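PDB 1XFS: activator of Hsp90 ATPase homologue 1/2-like C-terminal domain-containing protein from Nitrosomonas europaea, which is of unknown function but belongs to the AHA1 family, with a Bet v 1-like fold that may bind a ligand or a partner protein. Local coordinates for residues G139-K142 against L143-M147. Sequence-based numbering, arbitrary orientation.
Sequences GQRK and LHEEM
Gly139 to Lys142 and the residues from Leu143 on follow one another along the short alpha-helix 138-145, on the surface between strand 127-134 and helix 149-167. Four i-to-i+4 backbone bonds join them, from Leu143 N to Gly139 O (2.9 Å) through to Glu146 N to Lys142 O (3.0 Å). On one flank Arg141 and Glu145 form an i, i+4 salt bridge. The guanidinium grips side-on, with NE 2.7 Å and NH1 3.0 Å from the same oxygen, Glu145 OE2. That oxygen lies in the guanidinium plane, and the guanidinium and carboxylate planes are 48° apart; NE meets OE2 nearly along its C-O bond, and NH1 from above the carboxylate plane. Bends at chi2 and chi3 (75°) curl the arginine back towards the glutamate, and NH2 bonds Glu9 O. The other carboxylate oxygen, Glu145 OE1, is linked through water to Lys142 NZ, most clearly by a water 3.1 Å from OE1 and 3.0 Å from NZ. His144 ND1 is hydrogen-bonded to His135 NE2, and Arg141, His144 and Glu145 all touch Leu12 of strand 11-18. With an alanine at Arg141, Glu145 OE2 is likely to lose its charged mate and Glu9 O this donor. Glu145 thus shares its charge between a direct arginine partner and a lysine reached through water, which is likely to favour its ionised form.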
ATOM      1  N   GLY A 139      -0.143  17.100  11.639  1.00 18.12           N
ATOM      2  CA  GLY A 139      -0.885  18.177  11.007  1.00 17.98           C
ATOM      3  C   GLY A 139      -2.035  17.676  10.156  1.00 19.50           C
ATOM      4  O   GLY A 139      -3.101  18.289  10.102  1.00 16.80           O
ATOM      5  N   GLN A 140      -1.807  16.555   9.481  1.00 17.23           N
ATOM      6  CA  GLN A 140      -2.832  15.954   8.641  1.00 18.59           C
ATOM      7  C   GLN A 140      -3.908  15.328   9.525  1.00 16.12           C
ATOM      8  O   GLN A 140      -5.093  15.406   9.207  1.00 16.39           O
ATOM      9  CB  GLN A 140      -2.206  14.900   7.722  1.00 17.95           C
ATOM     10  CG  GLN A 140      -1.490  15.486   6.505  1.00 23.48           C
ATOM     11  CD  GLN A 140      -2.303  15.345   5.223  1.00 26.04           C
ATOM     12  OE1 GLN A 140      -2.440  14.245   4.676  1.00 24.86           O
ATOM     13  NE2 GLN A 140      -2.858  16.455   4.747  1.00 25.62           N
ATOM     14  N   ARG A 141      -3.496  14.724  10.637  1.00 16.64           N
ATOM     15  CA  ARG A 141      -4.443  14.109  11.564  1.00 15.91           C
ATOM     16  C   ARG A 141      -5.343  15.207  12.124  1.00 17.54           C
ATOM     17  O   ARG A 141      -6.566  15.072  12.160  1.00 15.78           O
ATOM     18  CB  ARG A 141      -3.712  13.429  12.727  1.00 17.39           C
ATOM     19  CG  ARG A 141      -4.624  12.580  13.613  1.00 16.61           C
ATOM     20  CD  ARG A 141      -4.255  12.691  15.090  1.00 18.21           C
ATOM     21  NE  ARG A 141      -4.695  13.965  15.655  1.00 18.36           N
ATOM     22  CZ  ARG A 141      -3.879  14.923  16.083  1.00 20.45           C
ATOM     23  NH1 ARG A 141      -4.384  16.047  16.579  1.00 21.07           N
ATOM     24  NH2 ARG A 141      -2.562  14.762  16.028  1.00 17.41           N
ATOM     25  N   LYS A 142      -4.716  16.296  12.557  1.00 18.30           N
ATOM     26  CA  LYS A 142      -5.433  17.436  13.120  1.00 20.47           C
ATOM     27  C   LYS A 142      -6.387  18.018  12.078  1.00 21.14           C
ATOM     28  O   LYS A 142      -7.532  18.358  12.388  1.00 22.68           O
ATOM     29  CB  LYS A 142      -4.426  18.500  13.572  1.00 20.66           C
ATOM     30  CG  LYS A 142      -5.030  19.710  14.271  1.00 24.56           C
ATOM     31  CD  LYS A 142      -5.678  19.337  15.591  1.00 25.74           C
ATOM     32  CE  LYS A 142      -6.160  20.579  16.328  1.00 28.01           C
ATOM     33  NZ  LYS A 142      -6.758  20.241  17.648  1.00 29.71           N
ATOM     34  N   LEU A 143      -5.913  18.119  10.841  1.00 20.86           N
ATOM     35  CA  LEU A 143      -6.719  18.653   9.752  1.00 22.35           C
ATOM     36  C   LEU A 143      -7.972  17.814   9.531  1.00 23.60           C
ATOM     37  O   LEU A 143      -9.056  18.352   9.295  1.00 23.23           O
ATOM     38  CB  LEU A 143      -5.904  18.697   8.459  1.00 24.11           C
ATOM     39  CG  LEU A 143      -6.638  19.210   7.215  1.00 25.63           C
ATOM     40  CD1 LEU A 143      -7.081  20.652   7.440  1.00 28.30           C
ATOM     41  CD2 LEU A 143      -5.724  19.119   6.004  1.00 27.62           C
ATOM     42  N   HIS A 144      -7.821  16.495   9.600  1.00 22.21           N
ATOM     43  CA  HIS A 144      -8.958  15.600   9.402  1.00 23.54           C
ATOM     44  C   HIS A 144      -9.982  15.827  10.510  1.00 23.92           C
ATOM     45  O   HIS A 144     -11.189  15.760  10.275  1.00 25.17           O
ATOM     46  CB  HIS A 144      -8.497  14.135   9.395  1.00 22.14           C
ATOM     47  CG  HIS A 144      -9.371  13.229   8.583  1.00 22.88           C
ATOM     48  ND1 HIS A 144      -9.059  11.905   8.350  1.00 23.15           N
ATOM     49  CD2 HIS A 144     -10.542  13.457   7.938  1.00 22.71           C
ATOM     50  CE1 HIS A 144     -10.000  11.359   7.598  1.00 21.58           C
ATOM     51  NE2 HIS A 144     -10.909  12.279   7.335  1.00 23.91           N
ATOM     52  N   GLU A 145      -9.499  16.098  11.717  1.00 25.35           N
ATOM     53  CA  GLU A 145     -10.389  16.359  12.843  1.00 27.75           C
ATOM     54  C   GLU A 145     -11.189  17.629  12.573  1.00 29.87           C
ATOM     55  O   GLU A 145     -12.393  17.680  12.813  1.00 30.14           O
ATOM     56  CB  GLU A 145      -9.588  16.528  14.138  1.00 27.33           C
ATOM     57  CG  GLU A 145      -9.023  15.236  14.704  1.00 28.85           C
ATOM     58  CD  GLU A 145      -8.311  15.454  16.025  1.00 28.81           C
ATOM     59  OE1 GLU A 145      -8.879  16.140  16.902  1.00 31.18           O
ATOM     60  OE2 GLU A 145      -7.192  14.929  16.198  1.00 26.86           O
ATOM     61  N   GLU A 146     -10.507  18.653  12.072  1.00 31.63           N
ATOM     62  CA  GLU A 146     -11.145  19.928  11.764  1.00 34.64           C
ATOM     63  C   GLU A 146     -12.008  19.789  10.518  1.00 36.30           C
ATOM     64  O   GLU A 146     -12.706  20.722  10.123  1.00 37.64           O
ATOM     65  CB  GLU A 146     -10.081  21.000  11.530  1.00 33.91           C
ATOM     66  CG  GLU A 146      -9.013  21.042  12.606  1.00 33.44           C
ATOM     67  CD  GLU A 146      -7.928  22.057  12.312  1.00 33.57           C
ATOM     68  OE1 GLU A 146      -7.378  22.035  11.191  1.00 32.66           O
ATOM     69  OE2 GLU A 146      -7.618  22.870  13.207  1.00 34.09           O
HETATM   70  N   MSE A 147     -11.951  18.615   9.900  1.00 39.04           N
HETATM   71  CA  MSE A 147     -12.717  18.346   8.692  1.00 41.20           C
HETATM   72  C   MSE A 147     -14.010  17.609   9.036  1.00 40.25           C
HETATM   73  O   MSE A 147     -14.829  17.334   8.159  1.00 40.45           O
HETATM   74  CB  MSE A 147     -11.883  17.505   7.726  1.00 46.20           C
HETATM   75  CG  MSE A 147     -12.156  17.778   6.258  1.00 52.67           C
HETATM   76 SE   MSE A 147     -11.516  19.522   5.718  1.00 63.05          SE
HETATM   77  CE  MSE A 147      -9.676  19.052   5.357  1.00 59.70           C
TER
HETATM   78  O   HOH W   1      -6.689  17.665  19.024  1.00 36.82           O
HETATM   79  O   HOH W   2      -9.396  19.233  16.627  1.00 45.29           O